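Side-chain contacts in acyl-coenzyme A oxidase (Caenorhabditis elegans, PDB 5K3H), which catalyses the first step of peroxisomal beta-oxidation, the FAD-dependent desaturation of acyl-CoA thioesters to 2-enoyl-CoA, passing the electrons to oxygen and releasing hydrogen peroxide: residues A29-I34 against M39-R44; M66-K71 against G240-Y245; F511-N516 against N525-E530. All coordinates share one frame; numbering follows the deposited sequence.

Contact 1: residues A29-I34 against M39-R44; sequences AMAAQI and MRARRR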
loop_
_atom_site.group_PDB
_atom_site.type_symbol
_atom_site.label_atom_id
_atom_site.label_comp_id
_atom_site.label_asym_id
_atom_site.label_seq_id
_atom_site.Cartn_x
_atom_site.Cartn_y
_atom_site.Cartn_z
ATOM N N ALA B 29 -27.626 -18.090 5.819
ATOM C CA ALA B 29 -27.638 -18.894 4.598
ATOM C C ALA B 29 -26.519 -18.487 3.656
ATOM O O ALA B 29 -25.904 -19.341 2.999
ATOM C CB ALA B 29 -28.995 -18.770 3.900
ATOM N N MET B 30 -26.219 -17.191 3.601
ATOM C CA MET B 30 -25.072 -16.736 2.819
ATOM C C MET B 30 -23.769 -17.200 3.445
ATOM O O MET B 30 -22.827 -17.537 2.725
ATOM C CB MET B 30 -25.075 -15.205 2.694
ATOM C CG MET B 30 -24.011 -14.654 1.740
ATOM S SD MET B 30 -24.260 -15.208 0.036
ATOM C CE MET B 30 -25.441 -13.983 -0.565
ATOM N N ALA B 31 -23.680 -17.182 4.786
ATOM C CA ALA B 31 -22.500 -17.727 5.463
ATOM C C ALA B 31 -22.252 -19.188 5.086
ATOM O O ALA B 31 -21.111 -19.576 4.817
ATOM C CB ALA B 31 -22.641 -17.577 6.977
ATOM N N ALA B 32 -23.310 -20.010 5.033
ATOM C CA ALA B 32 -23.161 -21.410 4.623
ATOM C C ALA B 32 -22.663 -21.520 3.183
ATOM O O ALA B 32 -21.852 -22.405 2.852
ATOM C CB ALA B 32 -24.485 -22.147 4.788
ATOM N N GLN B 33 -23.135 -20.630 2.308
ATOM C CA GLN B 33 -22.593 -20.565 0.951
ATOM C C GLN B 33 -21.092 -20.248 0.952
ATOM O O GLN B 33 -20.306 -20.921 0.276
ATOM C CB GLN B 33 -23.381 -19.529 0.154
ATOM C CG GLN B 33 -23.308 -19.689 -1.325
ATOM C CD GLN B 33 -23.644 -21.075 -1.818
ATOM O OE1 GLN B 33 -22.857 -21.680 -2.525
ATOM N NE2 GLN B 33 -24.816 -21.576 -1.463
ATOM N N ILE B 34 -20.671 -19.252 1.744
ATOM C CA ILE B 34 -19.270 -18.820 1.774
ATOM C C ILE B 34 -18.364 -19.928 2.296
ATOM O O ILE B 34 -17.252 -20.125 1.794
ATOM C CB ILE B 34 -19.110 -17.535 2.619
ATOM C CG1 ILE B 34 -19.751 -16.315 1.947
ATOM C CG2 ILE B 34 -17.638 -17.259 2.947
ATOM C CD1 ILE B 34 -19.854 -15.134 2.861
ATOM N N MET B 39 -23.290 -26.583 8.178
ATOM C CA MET B 39 -22.616 -27.004 9.400
ATOM C C MET B 39 -21.287 -26.276 9.560
ATOM O O MET B 39 -20.929 -25.867 10.674
ATOM C CB MET B 39 -22.412 -28.527 9.413
ATOM C CG MET B 39 -22.346 -29.142 10.802
ATOM S SD MET B 39 -23.871 -28.854 11.760
ATOM C CE MET B 39 -23.336 -29.441 13.381
ATOM N N ARG B 40 -20.545 -26.088 8.465
ATOM C CA ARG B 40 -19.249 -25.437 8.596
ATOM C C ARG B 40 -19.439 -24.011 9.079
ATOM O O ARG B 40 -18.648 -23.513 9.891
ATOM C CB ARG B 40 -18.475 -25.443 7.278
ATOM C CG ARG B 40 -18.294 -26.806 6.654
ATOM C CD ARG B 40 -16.925 -26.988 6.023
ATOM N NE ARG B 40 -15.965 -27.424 7.043
ATOM C CZ ARG B 40 -15.162 -26.644 7.763
ATOM N NH1 ARG B 40 -15.164 -25.320 7.603
ATOM N NH2 ARG B 40 -14.360 -27.206 8.672
ATOM N N ALA B 41 -20.482 -23.338 8.580
ATOM C CA ALA B 41 -20.767 -21.976 9.016
ATOM C C ALA B 41 -21.204 -21.931 10.478
ATOM O O ALA B 41 -20.681 -21.140 11.268
ATOM C CB ALA B 41 -21.839 -21.355 8.117
ATOM N N ARG B 42 -22.148 -22.791 10.861
ATOM C CA ARG B 42 -22.624 -22.807 12.244
ATOM C C ARG B 42 -21.503 -23.131 13.223
ATOM O O ARG B 42 -21.455 -22.583 14.330
ATOM C CB ARG B 42 -23.776 -23.801 12.407
ATOM C CG ARG B 42 -24.420 -23.675 13.771
ATOM C CD ARG B 42 -25.250 -24.861 14.156
ATOM N NE ARG B 42 -26.067 -25.330 13.050
ATOM C CZ ARG B 42 -26.483 -26.585 12.912
ATOM N NH1 ARG B 42 -26.150 -27.500 13.817
ATOM N NH2 ARG B 42 -27.236 -26.924 11.876
ATOM N N ARG B 43 -20.602 -24.037 12.850
ATOM C CA ARG B 43 -19.531 -24.376 13.776
ATOM C C ARG B 43 -18.666 -23.155 14.078
ATOM O O ARG B 43 -18.158 -23.009 15.196
ATOM C CB ARG B 43 -18.696 -25.541 13.230
ATOM C CG ARG B 43 -19.373 -26.923 13.376
ATOM C CD ARG B 43 -19.473 -27.300 14.846
ATOM N NE ARG B 43 -18.170 -27.334 15.509
ATOM C CZ ARG B 43 -17.939 -26.824 16.719
ATOM N NH1 ARG B 43 -18.923 -26.236 17.375
ATOM N NH2 ARG B 43 -16.730 -26.893 17.272
ATOM N N ARG B 44 -18.473 -22.276 13.091
ATOM C CA ARG B 44 -17.770 -21.015 13.343
ATOM C C ARG B 44 -18.471 -20.197 14.422
ATOM O O ARG B 44 -17.824 -19.639 15.320
ATOM C CB ARG B 44 -17.646 -20.196 12.052
ATOM C CG ARG B 44 -16.701 -20.787 10.996
ATOM C CD ARG B 44 -16.562 -19.872 9.794
ATOM N NE ARG B 44 -15.788 -18.665 10.066
ATOM C CZ ARG B 44 -16.322 -17.499 10.442
ATOM N NH1 ARG B 44 -17.631 -17.386 10.610
ATOM N NH2 ARG B 44 -15.557 -16.441 10.653
#
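Three alanines bring helix 27-35 against helix 38-52: the methyl of Ala41 is set into the backbone of the first helix between Ala31 and Ala32. CB of Ala41 stands 3.7 Å from Ala32 N and equally near the carbonyl carbon of Ala31, so it rests on the peptide unit joining these two residues and not merely on their side chains. The neighbouring methyls complete the seat, with Ala31 CB 4.0 Å and Ala32 CB 4.3 Å from Ala41 CB. Because no side chain here extends beyond CB, the helices approach closely, and the CA atoms of Ala32 and Ala41 are 5.0 Å apart.

Ala31 and Ala41 are buried, whereas Ala32 is partly exposed and marks the looser side. On helix 38-52 the partly exposed arginines turn their ends to other partners: Arg40 pairs with Asp94, Arg42 with Glu38 and Arg43 with Glu46 and Glu97. The far side of helix 27-35, away from the contact, is packed too, with Met30 and Ile34 against Tyr352 of helix 338-367.

With no hydrogen bond or ion pair across the segments, these two consecutive helices of the N-terminal region, joined by a short turn, rely here on the close fit of methyl groups against backbone, an apolar contact lacking directional bonds.

Contact 2: residues M66-K71 against G240-Y245; sequences MTREEK and GPKMAY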
loop_
_atom_site.group_PDB
_atom_site.type_symbol
_atom_site.label_atom_id
_atom_site.label_comp_id
_atom_site.label_asym_id
_atom_site.label_seq_id
_atom_site.Cartn_x
_atom_site.Cartn_y
_atom_site.Cartn_z
ATOM N N MET B 66 0.923 -2.772 21.694
ATOM C CA MET B 66 2.013 -3.595 22.188
ATOM C C MET B 66 3.272 -3.427 21.337
ATOM O O MET B 66 3.207 -3.307 20.110
ATOM C CB MET B 66 1.598 -5.064 22.169
ATOM C CG MET B 66 0.418 -5.446 23.038
ATOM S SD MET B 66 0.158 -7.238 22.871
ATOM C CE MET B 66 -1.385 -7.547 23.707
ATOM N N THR B 67 4.431 -3.472 21.991
ATOM C CA THR B 67 5.676 -3.590 21.249
ATOM C C THR B 67 5.783 -4.987 20.630
ATOM O O THR B 67 5.004 -5.899 20.948
ATOM C CB THR B 67 6.870 -3.321 22.164
ATOM O OG1 THR B 67 6.921 -4.344 23.167
ATOM C CG2 THR B 67 6.698 -1.991 22.865
ATOM N N ARG B 68 6.770 -5.150 19.737
ATOM C CA ARG B 68 7.004 -6.456 19.120
ATOM C C ARG B 68 7.290 -7.519 20.174
ATOM O O ARG B 68 6.763 -8.640 20.113
ATOM C CB ARG B 68 8.166 -6.391 18.123
ATOM C CG ARG B 68 8.266 -7.668 17.318
ATOM C CD ARG B 68 9.410 -7.748 16.307
ATOM N NE ARG B 68 9.247 -8.990 15.550
ATOM C CZ ARG B 68 10.095 -9.470 14.653
ATOM N NH1 ARG B 68 11.217 -8.822 14.350
ATOM N NH2 ARG B 68 9.797 -10.604 14.038
ATOM N N GLU B 69 8.146 -7.185 21.144
ATOM C CA GLU B 69 8.466 -8.126 22.215
ATOM C C GLU B 69 7.218 -8.540 22.991
ATOM O O GLU B 69 7.038 -9.724 23.302
ATOM C CB GLU B 69 9.517 -7.502 23.133
ATOM C CG GLU B 69 10.906 -7.427 22.489
ATOM C CD GLU B 69 11.089 -6.295 21.459
ATOM O OE1 GLU B 69 10.194 -5.423 21.274
ATOM O OE2 GLU B 69 12.152 -6.323 20.796
ATOM N N GLU B 70 6.328 -7.582 23.285
ATOM C CA GLU B 70 5.097 -7.899 24.006
ATOM C C GLU B 70 4.162 -8.766 23.163
ATOM O O GLU B 70 3.522 -9.687 23.683
ATOM C CB GLU B 70 4.399 -6.607 24.429
ATOM C CG GLU B 70 5.140 -5.794 25.467
ATOM C CD GLU B 70 4.578 -4.380 25.598
ATOM O OE1 GLU B 70 3.689 -4.012 24.787
ATOM O OE2 GLU B 70 5.032 -3.618 26.494
ATOM N N LYS B 71 4.067 -8.491 21.858
ATOM C CA LYS B 71 3.202 -9.297 21.000
ATOM C C LYS B 71 3.645 -10.755 20.983
ATOM O O LYS B 71 2.811 -11.666 21.035
ATOM C CB LYS B 71 3.196 -8.744 19.569
ATOM C CG LYS B 71 2.534 -7.394 19.354
ATOM C CD LYS B 71 2.825 -6.948 17.925
ATOM C CE LYS B 71 2.528 -5.472 17.700
ATOM N NZ LYS B 71 1.424 -5.239 16.751
ATOM N N GLY B 240 15.245 -9.408 11.826
ATOM C CA GLY B 240 14.914 -8.029 12.129
ATOM C C GLY B 240 13.449 -7.679 11.908
ATOM O O GLY B 240 12.688 -8.458 11.327
ATOM N N PRO B 241 13.049 -6.469 12.301
ATOM C CA PRO B 241 11.646 -6.066 12.162
ATOM C C PRO B 241 11.226 -5.900 10.705
ATOM O O PRO B 241 12.049 -5.759 9.791
ATOM C CB PRO B 241 11.586 -4.729 12.916
ATOM C CG PRO B 241 12.998 -4.183 12.777
ATOM C CD PRO B 241 13.893 -5.382 12.841
ATOM N N LYS B 242 9.908 -6.009 10.489
ATOM C CA LYS B 242 9.306 -6.014 9.158
ATOM C C LYS B 242 8.162 -5.009 9.079
ATOM O O LYS B 242 7.799 -4.348 10.069
ATOM C CB LYS B 242 8.825 -7.416 8.769
ATOM C CG LYS B 242 9.929 -8.452 8.759
ATOM C CD LYS B 242 9.375 -9.819 8.733
ATOM C CE LYS B 242 8.674 -10.058 10.037
ATOM N NZ LYS B 242 7.957 -11.335 10.074
ATOM N N MET B 243 7.608 -4.882 7.865
ATOM C CA MET B 243 6.516 -3.942 7.648
ATOM C C MET B 243 5.222 -4.433 8.290
ATOM O O MET B 243 4.384 -3.629 8.696
ATOM C CB MET B 243 6.337 -3.665 6.150
ATOM C CG MET B 243 5.407 -4.592 5.406
ATOM S SD MET B 243 5.259 -4.111 3.663
ATOM C CE MET B 243 3.725 -3.176 3.630
ATOM N N ALA B 244 5.060 -5.733 8.431
ATOM C CA ALA B 244 3.903 -6.280 9.121
ATOM C C ALA B 244 4.262 -7.706 9.514
ATOM O O ALA B 244 5.391 -8.158 9.297
ATOM C CB ALA B 244 2.640 -6.200 8.248
ATOM N N TYR B 245 3.301 -8.414 10.103
ATOM C CA TYR B 245 3.483 -9.842 10.374
ATOM C C TYR B 245 4.631 -10.079 11.356
ATOM O O TYR B 245 5.421 -11.006 11.194
ATOM C CB TYR B 245 3.734 -10.592 9.063
ATOM C CG TYR B 245 3.379 -12.048 9.115
ATOM C CD1 TYR B 245 2.113 -12.442 9.528
ATOM C CD2 TYR B 245 4.277 -13.024 8.703
ATOM C CE1 TYR B 245 1.756 -13.768 9.567
ATOM C CE2 TYR B 245 3.924 -14.376 8.727
ATOM C CZ TYR B 245 2.658 -14.736 9.165
ATOM O OH TYR B 245 2.271 -16.060 9.206
HETATM O O HOH W 1 11.991 -11.007 11.760
#
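Arg68 in the first turn of helix 68-85 reaches the irregular segment 240-245 across a wide backbone gap, its CA 8.4 Å from that of Pro241. The helix start is fixed by a capping box, in which Thr67 OG1 accepts from Glu70 N and Glu70 OE1 accepts from Thr67 N. In segment 240-245, Gly240 has a positive phi (109°) that calls for glycine, since a CB would be jammed against the preceding carbonyl oxygen.

The Arg68 side chain spans the gap fully extended, with CG trans to the backbone N (chi1 -171°). Its NH1 approaches Pro241 CA obliquely at 3.5 Å, while NH2 donates at 3.2 Å to a water lying at the guanidinium edge, in plane. That water donates in turn to Gly240 O at 2.7 Å, bridging the segments. NE bonds to Asn246 O, which helps to fix the guanidinium beside the loop.

Lys242 bends at chi3 (-67°) to bring CE within 4.2 Å of Arg68 NH2. Its ammonium is turned back into its own loop: NZ donates to Tyr245 O at 2.8 Å, from above the carbonyl plane, and also to Asn250 OD1 and Val248 O. Arg68 NH2 and Lys242 NZ are 4.4 Å apart, and the three oxygens round NZ probably ease the repulsion between the two like charges. A leucine in place of Lys242 would probably leave the three oxygens without their shared donor and free the turn to shift.

The contact thus joins the N-terminal helical region to the connection between strands 234-238 and 251-255. Helix 420-428 packs on Ala244 and Tyr245, and Leu649 and Trp643 of the second subunit pack on Arg68 and Pro241, respectively.

Contact 3: residues F511-N516 against N525-E530; sequences FGLMEN and NKSSVE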
loop_
_atom_site.group_PDB
_atom_site.type_symbol
_atom_site.label_atom_id
_atom_site.label_comp_id
_atom_site.label_asym_id
_atom_site.label_seq_id
_atom_site.Cartn_x
_atom_site.Cartn_y
_atom_site.Cartn_z
ATOM N N PHE B 511 7.702 -15.613 -30.821
ATOM C CA PHE B 511 8.046 -16.403 -31.999
ATOM C C PHE B 511 8.662 -15.533 -33.089
ATOM O O PHE B 511 9.669 -15.909 -33.699
ATOM C CB PHE B 511 6.804 -17.088 -32.565
ATOM C CG PHE B 511 6.117 -18.037 -31.616
ATOM C CD1 PHE B 511 6.835 -18.770 -30.687
ATOM C CD2 PHE B 511 4.728 -18.185 -31.661
ATOM C CE1 PHE B 511 6.182 -19.644 -29.820
ATOM C CE2 PHE B 511 4.071 -19.051 -30.802
ATOM C CZ PHE B 511 4.800 -19.787 -29.878
ATOM N N GLY B 512 8.089 -14.351 -33.334
ATOM C CA GLY B 512 8.575 -13.535 -34.435
ATOM C C GLY B 512 10.015 -13.099 -34.267
ATOM O O GLY B 512 10.785 -13.110 -35.226
ATOM N N LEU B 513 10.400 -12.707 -33.047
ATOM C CA LEU B 513 11.772 -12.277 -32.779
ATOM C C LEU B 513 12.765 -13.417 -32.980
ATOM O O LEU B 513 13.883 -13.194 -33.462
ATOM C CB LEU B 513 11.893 -11.711 -31.361
ATOM C CG LEU B 513 11.284 -10.320 -31.166
ATOM C CD1 LEU B 513 11.152 -9.998 -29.680
ATOM C CD2 LEU B 513 12.083 -9.264 -31.862
ATOM N N MET B 514 12.389 -14.642 -32.615
ATOM C CA MET B 514 13.275 -15.764 -32.891
ATOM C C MET B 514 13.398 -16.001 -34.394
ATOM O O MET B 514 14.507 -16.178 -34.919
ATOM C CB MET B 514 12.783 -17.025 -32.174
ATOM C CG MET B 514 12.941 -17.009 -30.654
ATOM S SD MET B 514 12.682 -18.650 -29.950
ATOM C CE MET B 514 10.922 -18.848 -30.159
ATOM N N GLU B 515 12.265 -15.974 -35.107
ATOM C CA GLU B 515 12.268 -16.139 -36.560
ATOM C C GLU B 515 13.168 -15.117 -37.249
ATOM O O GLU B 515 13.657 -15.377 -38.355
ATOM C CB GLU B 515 10.837 -16.045 -37.105
ATOM C CG GLU B 515 9.995 -17.320 -36.849
ATOM C CD GLU B 515 8.492 -17.088 -36.982
ATOM O OE1 GLU B 515 8.091 -16.093 -37.644
ATOM O OE2 GLU B 515 7.717 -17.911 -36.423
ATOM N N ASN B 516 13.378 -13.950 -36.638
ATOM C CA ASN B 516 14.335 -12.979 -37.151
ATOM C C ASN B 516 15.711 -13.124 -36.511
ATOM O O ASN B 516 16.522 -12.193 -36.572
ATOM C CB ASN B 516 13.816 -11.551 -36.972
ATOM C CG ASN B 516 12.612 -11.278 -37.836
ATOM O OD1 ASN B 516 12.153 -12.168 -38.567
ATOM N ND2 ASN B 516 12.099 -10.049 -37.784
ATOM N N ASN B 525 12.642 -12.390 -22.996
ATOM C CA ASN B 525 12.770 -11.164 -22.212
ATOM C C ASN B 525 12.190 -9.956 -22.944
ATOM O O ASN B 525 11.516 -9.117 -22.339
ATOM C CB ASN B 525 14.235 -10.911 -21.870
ATOM C CG ASN B 525 14.410 -9.732 -20.926
ATOM O OD1 ASN B 525 13.546 -9.464 -20.073
ATOM N ND2 ASN B 525 15.523 -9.014 -21.075
ATOM N N LYS B 526 12.465 -9.830 -24.239
ATOM C CA LYS B 526 11.955 -8.680 -24.967
ATOM C C LYS B 526 10.442 -8.698 -25.091
ATOM O O LYS B 526 9.867 -7.663 -25.435
ATOM C CB LYS B 526 12.582 -8.599 -26.358
ATOM C CG LYS B 526 14.019 -8.121 -26.383
ATOM C CD LYS B 526 14.453 -7.866 -27.807
ATOM C CE LYS B 526 15.859 -7.292 -27.853
ATOM N NZ LYS B 526 16.276 -6.950 -29.261
ATOM N N SER B 527 9.795 -9.835 -24.800
ATOM C CA SER B 527 8.350 -10.001 -24.886
ATOM C C SER B 527 7.667 -10.102 -23.532
ATOM O O SER B 527 6.435 -10.203 -23.489
ATOM C CB SER B 527 8.029 -11.276 -25.667
ATOM O OG SER B 527 8.670 -11.289 -26.921
ATOM N N SER B 528 8.425 -10.031 -22.430
ATOM C CA SER B 528 7.949 -10.554 -21.149
ATOM C C SER B 528 6.799 -9.733 -20.571
ATOM O O SER B 528 5.903 -10.307 -19.938
ATOM C CB SER B 528 9.115 -10.656 -20.153
ATOM O OG SER B 528 9.856 -9.449 -20.067
ATOM N N VAL B 529 6.771 -8.411 -20.816
ATOM C CA VAL B 529 5.662 -7.587 -20.323
ATOM C C VAL B 529 4.368 -7.962 -21.026
ATOM O O VAL B 529 3.310 -8.050 -20.404
ATOM C CB VAL B 529 5.961 -6.089 -20.506
ATOM C CG1 VAL B 529 4.747 -5.270 -20.126
ATOM C CG2 VAL B 529 7.145 -5.668 -19.712
ATOM N N GLU B 530 4.418 -8.140 -22.345
ATOM C CA GLU B 530 3.237 -8.592 -23.075
ATOM C C GLU B 530 2.837 -9.998 -22.650
ATOM O O GLU B 530 1.649 -10.321 -22.623
ATOM C CB GLU B 530 3.496 -8.550 -24.594
ATOM C CG GLU B 530 3.743 -7.146 -25.168
ATOM C CD GLU B 530 2.522 -6.231 -25.124
ATOM O OE1 GLU B 530 1.429 -6.690 -25.459
ATOM O OE2 GLU B 530 2.642 -5.044 -24.768
#
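Leu513 and Lys526 both carry CG trans to their carbonyl carbon, with chi1 near -75°, and the leucine's second torsion (166°) sends CD1 toward helix 520-553. There the methyl reaches the base of the lysine, CD1 to Lys526 CB being 3.9 Å, and the two side chains meet at about a right angle. The same CD1 lies 3.9 Å from Ser527 OG. That hydroxyl sits beside its own backbone N (chi1 -54°) and is hydrogen-bonded to Ala523 O one turn back, so the polar atom is satisfied within its helix while the leucine packs on it.

Past CB the lysine runs out extended and ends in a salt bridge with Glu518. Around the kink in helix 520-553, Asn525 O accepts from both N and OG of Ser528, at 3.2 and 2.8 Å, from the same face of its carbonyl plane. Gln338 of the second subunit is hydrogen-bonded to Lys526 O and Val529 N, tying segment 525-530 to the dimer partner.

Between the two segments a leucine methyl makes the apolar contact, one of several points at which the consecutive helices 489-515 and 520-553 of the C-terminal acyl-CoA oxidase region meet; the polar groups it touches or passes find their bonds elsewhere.

The three contacts follow one another along the chain without touching. Helix 38-52 of contact 1 is followed in the chain by helix 68-85, which gives contact 2 its first segment; the centres are 33 Å apart. Contact 3 lies 49 Å from contact 1, centre to centre, on the opposite side of the chain's centre. Contacts 2 and 3, with centres 45 Å apart, both meet the second subunit and lie nearer to ligand sites shared across the dimer. In contact 2 the side chain of Lys242 is about 7 Å from FAD-binding Gly191; in contact 3 that of Ser527 is about 10 Å from ATP-binding Ala534. Contact 1 is away from the annotated sites.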